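Local coordinates for protein glucose-6-phosphate isomerase (Chlamydia trachomatis D/UW-3/CX, PDB 6OTU) that catalyses the reversible isomerization of glucose-6-phosphate to fructose-6-phosphate, at residues S50-T55 with A298-H303. Numbering follows the deposited sequence.
Sequences SVEGFT and AAIDAH. With ACT (acetate ion), chain B.
Glu52 CG lies anti to its own carbonyl carbon (chi1 -63°) and His303 CG anti to its own backbone N (chi1 164°), and these two torsions set Glu52 CG 3.8 Å from His303 CG. The two side chains slide past each other in opposite directions. The motif is a beta hairpin: strands 48-51 and 54-57 are joined by a type I' turn from Val51 to Phe54, closed by paired backbone hydrogen bonds between these two residues, and the turn abuts the last turns of helix 287-303. Strand 48-51 is an outermost strand of the mixed sheet within the chain, so the contact joins the tip of an edge hairpin to a helix end, away from the active site.

No direct hydrogen bond crosses the interface; the evidence for cohesion is apolar contact plus water. Glu52 CG makes a CH-pi contact with the His303 ring, 4.2 Å from its centroid and 29° off the normal, hence off-centre. Val51 meets the same ring tip to tip, CG1 standing 3.4 Å from His303 CE1. The end of Ile300 also approaches the stem of the glutamate, CD1 being 3.9 Å from Glu52 CB. Glu52 OE2 lies 3.8 Å from Ala299 CB.

Polar linkage runs through Glu52 OE1, which accepts from two waters: one, at 2.7 Å from OE1, also donates to the backbone O of Ala299; the other bridges to the imidazole. The other ring nitrogen, His303 NE2, is hydrogen-bonded to Leu313 N, which helps fix the ring's rotation and is consistent with NE2 being the unprotonated nitrogen. The second water sits at the ring edge, in plane, 2.6 Å from His303 ND1.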
# COMPACT_ATOMS: atom_id res chain seq x y z
N SER A 50 -4.44 2.05 -28.92
CA SER A 50 -3.07 1.59 -28.92
C SER A 50 -2.22 2.66 -29.58
O SER A 50 -2.41 2.99 -30.76
CB SER A 50 -2.93 0.21 -29.57
OG SER A 50 -2.46 0.31 -30.89
N VAL A 51 -1.31 3.23 -28.79
CA VAL A 51 -0.58 4.44 -29.15
C VAL A 51 0.54 4.63 -28.13
O VAL A 51 0.45 4.15 -27.00
CB VAL A 51 -1.54 5.65 -29.22
CG1 VAL A 51 -1.84 6.22 -27.84
CG2 VAL A 51 -1.00 6.72 -30.14
N GLU A 52 1.62 5.29 -28.57
CA GLU A 52 2.76 5.67 -27.72
C GLU A 52 3.36 4.47 -26.98
O GLU A 52 3.84 4.60 -25.85
CB GLU A 52 2.36 6.78 -26.75
CG GLU A 52 1.95 8.11 -27.42
CD GLU A 52 3.08 8.77 -28.24
OE1 GLU A 52 2.77 9.58 -29.14
OE2 GLU A 52 4.28 8.49 -28.00
N GLY A 53 3.35 3.31 -27.63
CA GLY A 53 3.89 2.10 -27.05
C GLY A 53 2.97 1.32 -26.13
O GLY A 53 3.43 0.36 -25.49
N PHE A 54 1.69 1.71 -26.02
CA PHE A 54 0.75 1.04 -25.14
C PHE A 54 -0.49 0.60 -25.90
O PHE A 54 -0.85 1.19 -26.92
CB PHE A 54 0.25 1.94 -23.99
CG PHE A 54 1.32 2.51 -23.14
CD1 PHE A 54 1.81 1.80 -22.05
CD2 PHE A 54 1.81 3.77 -23.38
CE1 PHE A 54 2.79 2.33 -21.25
CE2 PHE A 54 2.79 4.32 -22.58
CZ PHE A 54 3.28 3.60 -21.51
N THR A 55 -1.17 -0.40 -25.36
CA THR A 55 -2.58 -0.63 -25.65
C THR A 55 -3.37 -0.44 -24.36
O THR A 55 -2.93 -0.85 -23.28
CB THR A 55 -2.83 -2.02 -26.26
OG1 THR A 55 -2.01 -2.17 -27.42
CG2 THR A 55 -4.30 -2.18 -26.65
N ALA A 298 8.39 13.07 -22.10
CA ALA A 298 8.09 14.14 -23.07
C ALA A 298 7.15 13.66 -24.17
O ALA A 298 6.32 14.44 -24.66
CB ALA A 298 9.38 14.67 -23.67
N ALA A 299 7.25 12.39 -24.56
CA ALA A 299 6.37 11.88 -25.61
C ALA A 299 4.91 11.86 -25.15
O ALA A 299 4.01 12.10 -25.96
CB ALA A 299 6.84 10.49 -26.04
N ILE A 300 4.66 11.58 -23.87
CA ILE A 300 3.29 11.59 -23.36
C ILE A 300 2.80 13.03 -23.17
O ILE A 300 1.64 13.34 -23.46
CB ILE A 300 3.17 10.76 -22.06
CG1 ILE A 300 3.24 9.25 -22.35
CG2 ILE A 300 1.86 11.05 -21.34
CD1 ILE A 300 2.19 8.73 -23.33
N ASP A 301 3.67 13.92 -22.67
CA ASP A 301 3.35 15.35 -22.65
C ASP A 301 2.79 15.81 -24.00
O ASP A 301 1.78 16.51 -24.06
CB ASP A 301 4.58 16.19 -22.30
CG ASP A 301 5.13 15.89 -20.91
OD1 ASP A 301 4.44 15.22 -20.11
OD2 ASP A 301 6.27 16.31 -20.64
N ALA A 302 3.46 15.43 -25.09
CA ALA A 302 2.96 15.85 -26.40
C ALA A 302 1.65 15.15 -26.73
O ALA A 302 0.73 15.77 -27.29
CB ALA A 302 4.01 15.59 -27.47
N HIS A 303 1.53 13.87 -26.37
CA HIS A 303 0.34 13.10 -26.73
C HIS A 303 -0.89 13.58 -25.98
O HIS A 303 -2.01 13.47 -26.50
CB HIS A 303 0.61 11.61 -26.47
CG HIS A 303 -0.63 10.77 -26.42
ND1 HIS A 303 -1.25 10.28 -27.56
CD2 HIS A 303 -1.34 10.29 -25.38
CE1 HIS A 303 -2.30 9.56 -27.21
NE2 HIS A 303 -2.38 9.55 -25.89
C ACT B . 1.29 -3.30 -27.55
O ACT B . 0.11 -3.72 -27.67
OXT ACT B . 2.10 -3.55 -26.62
CH3 ACT B . 1.82 -2.34 -28.71
O HOH W 1 4.21 11.85 -28.91
O HOH W 2 0.03 10.73 -29.73